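Local coordinates for protein fervidolysin (Fervidobacterium pennivorans, PDB 1R6V) that degrades keratin into peptides as a calcium-binding serine protease related to subtilisin, allowing its bacterium to grow on native feathers, at residues 229-234 / 266-271; 406-411 / 426-431; 478-483 / 488-493. The protein carries 1 engineered substitution. All blocks are in the same frame, centred on the assembly; numbering follows the deposited sequence.

Interaction 1. Residues 229-234 / 266-271; sequences IVIFDD and HSWGGW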
ATOM      1  N   ILE A 229       2.241   7.336 -17.948  1.00 12.30           N
ATOM      2  CA  ILE A 229       2.252   5.938 -17.517  1.00 11.87           C
ATOM      3  C   ILE A 229       0.776   5.584 -17.450  1.00 13.48           C
ATOM      4  O   ILE A 229       0.029   6.121 -16.630  1.00 11.71           O
ATOM      5  CB  ILE A 229       2.910   5.734 -16.123  1.00 13.25           C
ATOM      6  CG1 ILE A 229       4.348   6.282 -16.113  1.00 14.94           C
ATOM      7  CG2 ILE A 229       2.866   4.235 -15.752  1.00 12.61           C
ATOM      8  CD1 ILE A 229       5.382   5.511 -16.998  1.00 13.31           C
ATOM      9  N   VAL A 230       0.340   4.686 -18.326  1.00 12.34           N
ATOM     10  CA  VAL A 230      -1.069   4.346 -18.379  1.00 12.85           C
ATOM     11  C   VAL A 230      -1.467   3.250 -17.409  1.00 12.60           C
ATOM     12  O   VAL A 230      -1.141   2.082 -17.624  1.00 13.41           O
ATOM     13  CB  VAL A 230      -1.458   3.922 -19.824  1.00 11.05           C
ATOM     14  CG1 VAL A 230      -2.961   3.634 -19.921  1.00 12.38           C
ATOM     15  CG2 VAL A 230      -1.062   5.026 -20.791  1.00 12.55           C
ATOM     16  N   ILE A 231      -2.153   3.622 -16.328  1.00 11.83           N
ATOM     17  CA  ILE A 231      -2.600   2.614 -15.387  1.00 12.20           C
ATOM     18  C   ILE A 231      -4.116   2.424 -15.368  1.00 12.16           C
ATOM     19  O   ILE A 231      -4.615   1.489 -14.727  1.00 12.30           O
ATOM     20  CB  ILE A 231      -2.026   2.843 -13.964  1.00 12.66           C
ATOM     21  CG1 ILE A 231      -2.533   4.159 -13.353  1.00 12.80           C
ATOM     22  CG2 ILE A 231      -0.504   2.829 -14.041  1.00 11.91           C
ATOM     23  CD1 ILE A 231      -2.547   4.107 -11.805  1.00 11.77           C
ATOM     24  N   PHE A 232      -4.831   3.330 -16.048  1.00 13.15           N
ATOM     25  CA  PHE A 232      -6.265   3.210 -16.262  1.00 13.52           C
ATOM     26  C   PHE A 232      -6.327   3.236 -17.773  1.00 13.50           C
ATOM     27  O   PHE A 232      -6.196   4.270 -18.415  1.00 13.52           O
ATOM     28  CB  PHE A 232      -7.072   4.339 -15.619  1.00 14.73           C
ATOM     29  CG  PHE A 232      -7.289   4.109 -14.166  1.00 14.49           C
ATOM     30  CD1 PHE A 232      -6.360   4.571 -13.235  1.00 15.24           C
ATOM     31  CD2 PHE A 232      -8.348   3.315 -13.726  1.00 14.84           C
ATOM     32  CE1 PHE A 232      -6.477   4.237 -11.888  1.00 13.16           C
ATOM     33  CE2 PHE A 232      -8.471   2.972 -12.376  1.00 16.01           C
ATOM     34  CZ  PHE A 232      -7.530   3.436 -11.454  1.00 16.18           C
ATOM     35  N   ASP A 233      -6.464   2.034 -18.317  1.00 14.42           N
ATOM     36  CA  ASP A 233      -6.482   1.796 -19.748  1.00 15.88           C
ATOM     37  C   ASP A 233      -7.925   1.657 -20.247  1.00 18.06           C
ATOM     38  O   ASP A 233      -8.872   1.993 -19.526  1.00 16.97           O
ATOM     39  CB  ASP A 233      -5.662   0.516 -19.995  1.00 15.86           C
ATOM     40  CG  ASP A 233      -4.974   0.496 -21.350  1.00 18.11           C
ATOM     41  OD1 ASP A 233      -5.682   0.605 -22.370  1.00 17.67           O
ATOM     42  OD2 ASP A 233      -3.731   0.358 -21.401  1.00 17.87           O
ATOM     43  N   ASP A 234      -8.090   1.178 -21.478  1.00 20.51           N
ATOM     44  CA  ASP A 234      -9.423   0.998 -22.057  1.00 22.52           C
ATOM     45  C   ASP A 234     -10.071  -0.243 -21.441  1.00 23.00           C
ATOM     46  O   ASP A 234      -9.594  -1.360 -21.649  1.00 23.32           O
ATOM     47  CB  ASP A 234      -9.314   0.804 -23.573  1.00 23.90           C
ATOM     48  CG  ASP A 234     -10.672   0.798 -24.259  1.00 25.52           C
ATOM     49  OD1 ASP A 234     -11.688   0.489 -23.604  1.00 26.35           O
ATOM     50  OD2 ASP A 234     -10.710   1.099 -25.466  1.00 29.39           O
ATOM     51  N   HIS A 266      -0.187  10.935  -8.679  1.00 10.52           N
ATOM     52  CA  HIS A 266      -1.148   9.825  -8.533  1.00 12.28           C
ATOM     53  C   HIS A 266      -2.489  10.291  -7.976  1.00 13.13           C
ATOM     54  O   HIS A 266      -2.521  10.948  -6.933  1.00 14.10           O
ATOM     55  CB  HIS A 266      -0.653   8.788  -7.521  1.00 10.57           C
ATOM     56  CG  HIS A 266       0.670   8.178  -7.854  1.00 12.22           C
ATOM     57  ND1 HIS A 266       0.794   7.027  -8.611  1.00 10.55           N
ATOM     58  CD2 HIS A 266       1.927   8.560  -7.528  1.00 13.86           C
ATOM     59  CE1 HIS A 266       2.081   6.734  -8.737  1.00 13.25           C
ATOM     60  NE2 HIS A 266       2.786   7.648  -8.088  1.00 12.48           N
ATOM     61  N   SER A 267      -3.588   9.943  -8.634  1.00 13.24           N
ATOM     62  CA  SER A 267      -4.899  10.288  -8.084  1.00 12.73           C
ATOM     63  C   SER A 267      -5.805   9.084  -8.275  1.00 13.19           C
ATOM     64  O   SER A 267      -6.778   9.119  -9.038  1.00 11.75           O
ATOM     65  CB  SER A 267      -5.480  11.521  -8.767  1.00 15.11           C
ATOM     66  OG  SER A 267      -4.742  12.672  -8.366  1.00 18.30           O
ATOM     67  N   TRP A 268      -5.449   8.009  -7.584  1.00 12.24           N
ATOM     68  CA  TRP A 268      -6.180   6.751  -7.621  1.00 11.49           C
ATOM     69  C   TRP A 268      -5.962   6.022  -6.307  1.00 12.61           C
ATOM     70  O   TRP A 268      -5.094   6.389  -5.511  1.00 12.64           O
ATOM     71  CB  TRP A 268      -5.674   5.884  -8.775  1.00 13.05           C
ATOM     72  CG  TRP A 268      -4.167   5.597  -8.702  1.00 12.34           C
ATOM     73  CD1 TRP A 268      -3.149   6.417  -9.121  1.00 11.94           C
ATOM     74  CD2 TRP A 268      -3.539   4.430  -8.153  1.00 12.81           C
ATOM     75  NE1 TRP A 268      -1.921   5.822  -8.864  1.00 11.53           N
ATOM     76  CE2 TRP A 268      -2.137   4.610  -8.269  1.00 12.70           C
ATOM     77  CE3 TRP A 268      -4.023   3.247  -7.569  1.00 14.03           C
ATOM     78  CZ2 TRP A 268      -1.221   3.653  -7.826  1.00 15.17           C
ATOM     79  CZ3 TRP A 268      -3.111   2.299  -7.132  1.00 15.36           C
ATOM     80  CH2 TRP A 268      -1.723   2.508  -7.262  1.00 15.96           C
ATOM     81  N   GLY A 269      -6.751   4.984  -6.068  1.00 11.85           N
ATOM     82  CA  GLY A 269      -6.557   4.236  -4.851  1.00 13.69           C
ATOM     83  C   GLY A 269      -7.591   3.179  -4.573  1.00 14.74           C
ATOM     84  O   GLY A 269      -8.544   3.007  -5.331  1.00 14.64           O
ATOM     85  N   GLY A 270      -7.382   2.482  -3.464  1.00 14.23           N
ATOM     86  CA  GLY A 270      -8.279   1.418  -3.051  1.00 15.48           C
ATOM     87  C   GLY A 270      -7.989   0.983  -1.629  1.00 16.92           C
ATOM     88  O   GLY A 270      -6.955   1.327  -1.058  1.00 14.65           O
ATOM     89  N   TRP A 271      -8.905   0.208  -1.057  1.00 16.53           N
ATOM     90  CA  TRP A 271      -8.780  -0.277   0.313  1.00 17.99           C
ATOM     91  C   TRP A 271      -7.579  -1.203   0.585  1.00 16.45           C
ATOM     92  O   TRP A 271      -6.939  -1.131   1.643  1.00 16.98           O
ATOM     93  CB  TRP A 271     -10.074  -1.023   0.702  1.00 22.48           C
ATOM     94  CG  TRP A 271      -9.928  -1.906   1.914  1.00 26.33           C
ATOM     95  CD1 TRP A 271     -10.025  -1.531   3.219  1.00 28.40           C
ATOM     96  CD2 TRP A 271      -9.583  -3.305   1.925  1.00 28.73           C
ATOM     97  NE1 TRP A 271      -9.757  -2.599   4.042  1.00 30.48           N
ATOM     98  CE2 TRP A 271      -9.484  -3.699   3.276  1.00 30.05           C
ATOM     99  CE3 TRP A 271      -9.348  -4.252   0.924  1.00 29.52           C
ATOM    100  CZ2 TRP A 271      -9.153  -5.007   3.653  1.00 30.67           C
ATOM    101  CZ3 TRP A 271      -9.018  -5.556   1.298  1.00 29.75           C
ATOM    102  CH2 TRP A 271      -8.925  -5.918   2.651  1.00 30.75           C
TER
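Ile-231 lays its terminal methyl over one face of the Trp-268 indole. CD1 stands 3.5 Å from the centroid of the five-membered ring and only 9° off the ring normal, which meets the geometry of a CH-pi contact. Placed between the backbone N and the carbonyl carbon (chi1 64°), the CG1 branch carries CD1 over the ring; the two side chains cross at about a right angle. Phe-232 reaches the same tryptophan differently: with its ring edge it meets the methylene, CE1 of Phe-232 lying 3.6 Å from CB of Trp-268. The rotation of the indole has a polar check as well. NE1 of Trp-268 donates to ND1 of His-266 at 3.0 Å, with an N-H...acceptor angle of 154°, and the donor approaches almost in the imidazole plane. This bond satisfies the buried indole nitrogen. The contact belongs to the mainly parallel central sheet of the subtilisin-like catalytic domain, close to the inferred charge relay: the side chain of Ile-231 is about 6 Å from that of Asp-162. Strand 157-162 lies between 225-230 and 263-269, which keeps their backbones apart (CA of Phe-232 to CA of Trp-268 9.3 Å); contact is made by side chains, from Ile-231 and Phe-232 just past the end of strand 225-230, and Val-249 of helix 246-258 packs against both Ile-231 and Trp-268.

Interaction 2. Residues 406-411 / 426-431; sequences IRKLLE and TGYGLV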
ATOM      1  N   ILE A 406      11.849  17.788   0.278  1.00  9.66           N
ATOM      2  CA  ILE A 406      10.885  18.470  -0.572  1.00 10.91           C
ATOM      3  C   ILE A 406       9.565  18.576   0.172  1.00 12.07           C
ATOM      4  O   ILE A 406       8.945  19.649   0.203  1.00 12.32           O
ATOM      5  CB  ILE A 406      10.674  17.711  -1.908  1.00 11.10           C
ATOM      6  CG1 ILE A 406      11.946  17.811  -2.766  1.00 12.33           C
ATOM      7  CG2 ILE A 406       9.430  18.278  -2.647  1.00 12.51           C
ATOM      8  CD1 ILE A 406      12.293  19.246  -3.214  1.00 14.40           C
ATOM      9  N   ARG A 407       9.116  17.477   0.789  1.00 11.13           N
ATOM     10  CA  ARG A 407       7.857  17.545   1.505  1.00 11.23           C
ATOM     11  C   ARG A 407       7.932  18.549   2.650  1.00 11.46           C
ATOM     12  O   ARG A 407       7.027  19.359   2.812  1.00 11.45           O
ATOM     13  CB  ARG A 407       7.440  16.181   2.059  1.00 11.67           C
ATOM     14  CG  ARG A 407       6.102  16.224   2.805  1.00 11.46           C
ATOM     15  CD  ARG A 407       5.664  14.824   3.228  1.00 12.42           C
ATOM     16  NE  ARG A 407       6.656  14.157   4.071  1.00 12.98           N
ATOM     17  CZ  ARG A 407       6.887  14.463   5.343  1.00 14.05           C
ATOM     18  NH1 ARG A 407       6.187  15.429   5.938  1.00 11.29           N
ATOM     19  NH2 ARG A 407       7.828  13.810   6.014  1.00 12.21           N
ATOM     20  N   LYS A 408       9.004  18.501   3.443  1.00  9.15           N
ATOM     21  CA  LYS A 408       9.081  19.451   4.552  1.00 11.12           C
ATOM     22  C   LYS A 408       9.155  20.890   4.089  1.00 11.48           C
ATOM     23  O   LYS A 408       8.668  21.782   4.778  1.00 13.72           O
ATOM     24  CB  LYS A 408      10.276  19.148   5.467  1.00 11.65           C
ATOM     25  CG  LYS A 408      10.171  17.824   6.227  1.00 14.99           C
ATOM     26  CD  LYS A 408       8.839  17.653   6.998  1.00 18.42           C
ATOM     27  CE  LYS A 408       8.502  18.844   7.874  1.00 20.81           C
ATOM     28  NZ  LYS A 408       7.216  18.593   8.619  1.00 23.32           N
ATOM     29  N   LEU A 409       9.773  21.134   2.941  1.00 10.04           N
ATOM     30  CA  LEU A 409       9.871  22.498   2.434  1.00 12.50           C
ATOM     31  C   LEU A 409       8.463  22.990   2.135  1.00 12.71           C
ATOM     32  O   LEU A 409       8.096  24.118   2.472  1.00 12.55           O
ATOM     33  CB  LEU A 409      10.721  22.544   1.164  1.00 12.28           C
ATOM     34  CG  LEU A 409      10.875  23.926   0.502  1.00 11.71           C
ATOM     35  CD1 LEU A 409      11.327  25.003   1.525  1.00 13.65           C
ATOM     36  CD2 LEU A 409      11.882  23.812  -0.620  1.00 12.41           C
ATOM     37  N   LEU A 410       7.664  22.137   1.500  1.00 10.54           N
ATOM     38  CA  LEU A 410       6.290  22.519   1.198  1.00 10.73           C
ATOM     39  C   LEU A 410       5.477  22.813   2.453  1.00 11.67           C
ATOM     40  O   LEU A 410       4.723  23.786   2.498  1.00 11.72           O
ATOM     41  CB  LEU A 410       5.576  21.408   0.424  1.00 10.67           C
ATOM     42  CG  LEU A 410       6.119  21.089  -0.962  1.00 13.21           C
ATOM     43  CD1 LEU A 410       5.273  19.985  -1.549  1.00 15.27           C
ATOM     44  CD2 LEU A 410       6.122  22.296  -1.834  1.00 14.92           C
ATOM     45  N   GLU A 411       5.606  21.956   3.464  1.00 12.31           N
ATOM     46  CA  GLU A 411       4.851  22.119   4.694  1.00 12.85           C
ATOM     47  C   GLU A 411       5.323  23.330   5.491  1.00 13.47           C
ATOM     48  O   GLU A 411       4.506  24.050   6.063  1.00 13.03           O
ATOM     49  CB  GLU A 411       4.945  20.846   5.531  1.00 14.78           C
ATOM     50  CG  GLU A 411       4.231  19.651   4.868  1.00 12.51           C
ATOM     51  CD  GLU A 411       4.475  18.329   5.567  1.00 14.95           C
ATOM     52  OE1 GLU A 411       5.189  18.303   6.597  1.00 13.02           O
ATOM     53  OE2 GLU A 411       3.950  17.305   5.073  1.00 13.27           O
ATOM     54  N   THR A 426      -6.564  20.171   5.613  1.00 20.81           N
ATOM     55  CA  THR A 426      -5.626  20.704   4.633  1.00 19.85           C
ATOM     56  C   THR A 426      -4.170  20.618   5.052  1.00 17.45           C
ATOM     57  O   THR A 426      -3.310  21.273   4.457  1.00 16.79           O
ATOM     58  CB  THR A 426      -5.958  22.171   4.342  1.00 21.56           C
ATOM     59  OG1 THR A 426      -5.026  22.709   3.387  1.00 25.19           O
ATOM     60  CG2 THR A 426      -5.886  22.977   5.628  1.00 24.94           C
ATOM     61  N   GLY A 427      -3.885  19.809   6.060  1.00 17.28           N
ATOM     62  CA  GLY A 427      -2.505  19.699   6.506  1.00 17.44           C
ATOM     63  C   GLY A 427      -1.991  21.048   6.969  1.00 17.16           C
ATOM     64  O   GLY A 427      -2.676  21.753   7.712  1.00 17.53           O
ATOM     65  N   TYR A 428      -0.798  21.434   6.520  1.00 17.99           N
ATOM     66  CA  TYR A 428      -0.215  22.703   6.942  1.00 18.13           C
ATOM     67  C   TYR A 428      -0.703  23.942   6.193  1.00 18.30           C
ATOM     68  O   TYR A 428      -0.250  25.050   6.472  1.00 18.00           O
ATOM     69  CB  TYR A 428       1.315  22.609   6.893  1.00 19.23           C
ATOM     70  CG  TYR A 428       1.844  21.518   7.802  1.00 19.54           C
ATOM     71  CD1 TYR A 428       1.971  20.212   7.346  1.00 20.10           C
ATOM     72  CD2 TYR A 428       2.159  21.780   9.138  1.00 20.11           C
ATOM     73  CE1 TYR A 428       2.401  19.189   8.193  1.00 21.67           C
ATOM     74  CE2 TYR A 428       2.585  20.760   9.994  1.00 22.07           C
ATOM     75  CZ  TYR A 428       2.702  19.466   9.513  1.00 23.19           C
ATOM     76  OH  TYR A 428       3.106  18.447  10.346  1.00 22.41           O
ATOM     77  N   GLY A 429      -1.620  23.753   5.246  1.00 17.77           N
ATOM     78  CA  GLY A 429      -2.164  24.883   4.510  1.00 17.15           C
ATOM     79  C   GLY A 429      -2.007  24.841   3.005  1.00 15.49           C
ATOM     80  O   GLY A 429      -1.734  23.791   2.429  1.00 15.04           O
ATOM     81  N   LEU A 430      -2.193  25.997   2.380  1.00 14.61           N
ATOM     82  CA  LEU A 430      -2.083  26.164   0.938  1.00 14.53           C
ATOM     83  C   LEU A 430      -0.629  26.114   0.481  1.00 14.65           C
ATOM     84  O   LEU A 430       0.214  26.855   0.988  1.00 13.79           O
ATOM     85  CB  LEU A 430      -2.679  27.511   0.537  1.00 15.02           C
ATOM     86  CG  LEU A 430      -2.411  28.009  -0.883  1.00 13.80           C
ATOM     87  CD1 LEU A 430      -3.111  27.079  -1.901  1.00 14.39           C
ATOM     88  CD2 LEU A 430      -2.937  29.450  -1.027  1.00 15.48           C
ATOM     89  N   VAL A 431      -0.331  25.257  -0.495  1.00 14.46           N
ATOM     90  CA  VAL A 431       1.037  25.176  -0.999  1.00 13.25           C
ATOM     91  C   VAL A 431       1.407  26.528  -1.638  1.00 14.47           C
ATOM     92  O   VAL A 431       0.606  27.138  -2.346  1.00 13.12           O
ATOM     93  CB  VAL A 431       1.177  24.016  -2.044  1.00 13.11           C
ATOM     94  CG1 VAL A 431       0.382  24.337  -3.306  1.00 14.27           C
ATOM     95  CG2 VAL A 431       2.655  23.772  -2.374  1.00 14.23           C
TER
HETATM   96  O   HOH W   1       3.854  16.078   8.793  1.00 33.50           O
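The Tyr-428 ring has the Glu-411 side chain slanting across it, water 1 at its edge, in plane with the phenol, and the ring of Trp-422 meeting it with the planes about 55° apart. The carboxylate and phenol planes are 27° apart, and OE1 of Glu-411 comes within 3.3 Å of CE1 of Tyr-428 from an oblique direction. Tyr-428 belongs to a type II' beta turn, Thr-426 to Gly-429, which brings it up to helix 403-413 of the subtilisin-like catalytic domain. The turn uses glycine at Gly-427, where phi is positive, and at Gly-429, where a CB would jam against the preceding carbonyl O.

Beyond CG the Glu-411 chain is extended, and its methylenes also run along the ring: CG of Glu-411 is 3.4 Å from CD1 of Tyr-428. The carboxylate is gripped within the helix by a salt-bridge network. NH1 of Arg-407 meets OE2 of Glu-411 at 3.0 Å on the syn side, 32° out of the carboxylate plane, while NZ of Lys-408 approaches OE1 nearly along its C-O axis. Replacing Glu-411 with an alanine would probably leave Arg-407 and Lys-408 without this carboxylate and open a gap beside the Tyr-428 ring. Asp-494 is a second salt-bridge partner of Arg-407. Deeper in, Leu-410, which also packs on helix 380-397, lies beside Val-431, with CD2 of Leu-410 3.8 Å from CG2 of Val-431. Water 1 links the two segments, 2.9 Å from OH of Tyr-428 and weakly bound, at 3.4 Å, to OE1 of Glu-411.

Interaction 3. Residues 478-483 / 488-493; sequences YYAKTG and ARFPHI
Tyr-478 offers one ring face as a floor for Ile-493. The CG2 methyl of Ile-493 stands over the centre of that ring, 3.7 Å from its centroid and 9° off the normal, a CH-pi contact; CB of Ile-493 rests farther out, 3.6 Å from CZ of Tyr-478. With CG2 anti to the carbonyl carbon, the isoleucine presents this branch to the phenol. The next bump is Phe-490, whose ring fits into the shallow recess between the methylene of Tyr-478 and the methyl of Ala-480. CD2 of Phe-490 is 3.7 Å from CB of Tyr-478, and CZ of Phe-490 is 3.6 Å from CB of Ala-480. Small side chains close the other end, where CB of Ala-488 lies 3.9 Å from CG2 of Thr-482 and, more loosely, beside CB of Ala-480.

The axes of strands 478-481 and 488-491 approach to 6.2 Å at 143°, with no hydrogen bond between the segments. The strands belong to different sheets of the Ig-like beta-sandwich domain: 478-481 edges one sheet, 487-494 the other, and their side chains interlock across the domain. Polar ends are served elsewhere: OG1 of Thr-482 is hydrogen-bonded to the backbone O of Val-463 and the backbone N of Val-466, and Arg-489 forms a salt bridge with Glu-449. Cohesion here thus comes from apolar shape matching, in which the phenol takes part with its ring face while its OH bonds to the backbone N of Asp-494.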
ATOM      1  N   TYR A 478       1.440   7.751  10.896  1.00 17.70           N
ATOM      2  CA  TYR A 478       1.893   6.829   9.864  1.00 16.43           C
ATOM      3  C   TYR A 478       1.469   5.418  10.209  1.00 16.12           C
ATOM      4  O   TYR A 478       1.235   5.097  11.372  1.00 15.01           O
ATOM      5  CB  TYR A 478       3.417   6.890   9.720  1.00 14.31           C
ATOM      6  CG  TYR A 478       3.935   8.265   9.329  1.00 14.30           C
ATOM      7  CD1 TYR A 478       4.610   9.064  10.255  1.00 15.02           C
ATOM      8  CD2 TYR A 478       3.758   8.758   8.034  1.00 13.39           C
ATOM      9  CE1 TYR A 478       5.102  10.327   9.899  1.00 12.92           C
ATOM     10  CE2 TYR A 478       4.246  10.016   7.662  1.00 12.90           C
ATOM     11  CZ  TYR A 478       4.921  10.789   8.604  1.00 12.00           C
ATOM     12  OH  TYR A 478       5.434  12.008   8.238  1.00 13.18           O
ATOM     13  N   TYR A 479       1.374   4.567   9.194  1.00 15.89           N
ATOM     14  CA  TYR A 479       0.964   3.190   9.421  1.00 17.90           C
ATOM     15  C   TYR A 479       1.638   2.268   8.419  1.00 16.71           C
ATOM     16  O   TYR A 479       1.837   2.641   7.268  1.00 18.70           O
ATOM     17  CB  TYR A 479      -0.560   3.086   9.282  1.00 20.99           C
ATOM     18  CG  TYR A 479      -1.114   1.670   9.307  1.00 25.45           C
ATOM     19  CD1 TYR A 479      -1.165   0.896   8.142  1.00 28.04           C
ATOM     20  CD2 TYR A 479      -1.589   1.111  10.488  1.00 28.87           C
ATOM     21  CE1 TYR A 479      -1.680  -0.407   8.161  1.00 29.01           C
ATOM     22  CE2 TYR A 479      -2.107  -0.192  10.517  1.00 30.10           C
ATOM     23  CZ  TYR A 479      -2.147  -0.941   9.354  1.00 30.20           C
ATOM     24  OH  TYR A 479      -2.649  -2.226   9.395  1.00 32.05           O
ATOM     25  N   ALA A 480       2.000   1.073   8.867  1.00 17.36           N
ATOM     26  CA  ALA A 480       2.607   0.070   7.996  1.00 17.10           C
ATOM     27  C   ALA A 480       2.502  -1.292   8.660  1.00 18.28           C
ATOM     28  O   ALA A 480       2.372  -1.400   9.876  1.00 18.85           O
ATOM     29  CB  ALA A 480       4.069   0.395   7.724  1.00 16.39           C
ATOM     30  N   LYS A 481       2.564  -2.338   7.856  1.00 17.68           N
ATOM     31  CA  LYS A 481       2.487  -3.691   8.386  1.00 18.10           C
ATOM     32  C   LYS A 481       3.844  -4.366   8.216  1.00 17.43           C
ATOM     33  O   LYS A 481       4.511  -4.177   7.198  1.00 17.70           O
ATOM     34  CB  LYS A 481       1.418  -4.455   7.620  1.00 20.59           C
ATOM     35  CG  LYS A 481       0.070  -3.762   7.670  1.00 26.30           C
ATOM     36  CD  LYS A 481      -0.972  -4.457   6.812  1.00 31.29           C
ATOM     37  CE  LYS A 481      -1.602  -5.622   7.541  1.00 34.08           C
ATOM     38  NZ  LYS A 481      -2.716  -6.207   6.734  1.00 37.87           N
ATOM     39  N   THR A 482       4.262  -5.163   9.192  1.00 16.25           N
ATOM     40  CA  THR A 482       5.558  -5.817   9.057  1.00 15.73           C
ATOM     41  C   THR A 482       5.520  -6.861   7.952  1.00 16.01           C
ATOM     42  O   THR A 482       4.501  -7.517   7.739  1.00 15.56           O
ATOM     43  CB  THR A 482       6.026  -6.495  10.372  1.00 15.67           C
ATOM     44  OG1 THR A 482       5.079  -7.496  10.763  1.00 15.34           O
ATOM     45  CG2 THR A 482       6.175  -5.454  11.499  1.00 15.51           C
ATOM     46  N   GLY A 483       6.638  -6.996   7.246  1.00 16.71           N
ATOM     47  CA  GLY A 483       6.733  -7.977   6.178  1.00 17.07           C
ATOM     48  C   GLY A 483       7.226  -9.303   6.731  1.00 17.64           C
ATOM     49  O   GLY A 483       7.312  -9.479   7.954  1.00 17.00           O
ATOM     50  N   ALA A 488       8.767  -3.166   9.412  1.00 14.67           N
ATOM     51  CA  ALA A 488       7.774  -2.228   8.898  1.00 15.32           C
ATOM     52  C   ALA A 488       8.669  -1.026   8.603  1.00 15.92           C
ATOM     53  O   ALA A 488       9.332  -0.509   9.508  1.00 16.44           O
ATOM     54  CB  ALA A 488       6.733  -1.876   9.964  1.00 15.90           C
ATOM     55  N   ARG A 489       8.702  -0.605   7.343  1.00 15.60           N
ATOM     56  CA  ARG A 489       9.564   0.493   6.918  1.00 16.18           C
ATOM     57  C   ARG A 489       8.790   1.767   6.700  1.00 14.70           C
ATOM     58  O   ARG A 489       7.723   1.755   6.086  1.00 13.91           O
ATOM     59  CB  ARG A 489      10.277   0.147   5.600  1.00 19.20           C
ATOM     60  CG  ARG A 489      10.978  -1.196   5.572  1.00 26.12           C
ATOM     61  CD  ARG A 489      11.615  -1.436   4.201  1.00 31.61           C
ATOM     62  NE  ARG A 489      12.813  -0.621   4.003  1.00 37.71           N
ATOM     63  CZ  ARG A 489      13.690  -0.789   3.015  1.00 40.35           C
ATOM     64  NH1 ARG A 489      13.513  -1.751   2.113  1.00 41.84           N
ATOM     65  NH2 ARG A 489      14.757  -0.003   2.934  1.00 41.02           N
ATOM     66  N   PHE A 490       9.360   2.874   7.178  1.00 12.83           N
ATOM     67  CA  PHE A 490       8.740   4.188   7.046  1.00 13.57           C
ATOM     68  C   PHE A 490       9.714   5.143   6.359  1.00 12.53           C
ATOM     69  O   PHE A 490      10.486   5.814   7.028  1.00 11.91           O
ATOM     70  CB  PHE A 490       8.390   4.736   8.437  1.00 12.63           C
ATOM     71  CG  PHE A 490       7.348   3.918   9.154  1.00 12.74           C
ATOM     72  CD1 PHE A 490       7.700   2.777   9.865  1.00 11.48           C
ATOM     73  CD2 PHE A 490       6.012   4.283   9.087  1.00 13.27           C
ATOM     74  CE1 PHE A 490       6.730   2.002  10.504  1.00 12.95           C
ATOM     75  CE2 PHE A 490       5.030   3.519   9.718  1.00 13.72           C
ATOM     76  CZ  PHE A 490       5.392   2.378  10.427  1.00 11.45           C
ATOM     77  N   PRO A 491       9.658   5.244   5.025  1.00 11.76           N
ATOM     78  CA  PRO A 491      10.582   6.145   4.334  1.00 12.93           C
ATOM     79  C   PRO A 491      10.173   7.600   4.298  1.00 12.86           C
ATOM     80  O   PRO A 491       8.992   7.932   4.176  1.00 11.38           O
ATOM     81  CB  PRO A 491      10.668   5.556   2.928  1.00 15.17           C
ATOM     82  CG  PRO A 491       9.316   4.935   2.730  1.00 18.87           C
ATOM     83  CD  PRO A 491       8.911   4.391   4.079  1.00 12.93           C
ATOM     84  N   HIS A 492      11.176   8.458   4.428  1.00 11.83           N
ATOM     85  CA  HIS A 492      10.972   9.889   4.323  1.00 10.71           C
ATOM     86  C   HIS A 492       9.851  10.470   5.159  1.00 10.70           C
ATOM     87  O   HIS A 492       9.139  11.346   4.705  1.00 12.32           O
ATOM     88  CB  HIS A 492      10.785  10.212   2.842  1.00 12.14           C
ATOM     89  CG  HIS A 492      11.984   9.849   2.029  1.00 12.60           C
ATOM     90  ND1 HIS A 492      13.098  10.657   1.966  1.00 13.57           N
ATOM     91  CD2 HIS A 492      12.307   8.707   1.377  1.00 15.37           C
ATOM     92  CE1 HIS A 492      14.062  10.023   1.321  1.00 15.47           C
ATOM     93  NE2 HIS A 492      13.608   8.838   0.956  1.00 15.11           N
ATOM     94  N   ILE A 493       9.735   9.994   6.394  1.00 11.35           N
ATOM     95  CA  ILE A 493       8.731  10.497   7.310  1.00 11.85           C
ATOM     96  C   ILE A 493       9.356  11.595   8.186  1.00 12.85           C
ATOM     97  O   ILE A 493      10.574  11.797   8.191  1.00 12.95           O
ATOM     98  CB  ILE A 493       8.169   9.387   8.254  1.00 10.87           C
ATOM     99  CG1 ILE A 493       9.274   8.813   9.147  1.00 12.67           C
ATOM    100  CG2 ILE A 493       7.521   8.269   7.417  1.00 11.91           C
ATOM    101  CD1 ILE A 493       8.717   8.018  10.354  1.00 12.87           C
TER

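How the interactions relate
Along the chain the three contacts follow in series, 229-234/266-271 first, then 406-411/426-431, then 478-483/488-493. Interactions 1 and 2 both lie in the catalytic domain, their centres 24 Å apart and their nearest atoms about 13 Å apart; interaction 1 sits by the inferred active site, interaction 2 away from it. Interaction 3 belongs to the following Ig-like sandwich domain, about 7 Å from interaction 1 at the nearest atoms. It touches interaction 2 directly: NH2 of Arg-407 lies 3.1 Å from O of His-492, a probable hydrogen bond. Helix 403-413 thus forms part of the interface between protease and sandwich, a domain that may mediate interactions with substrate.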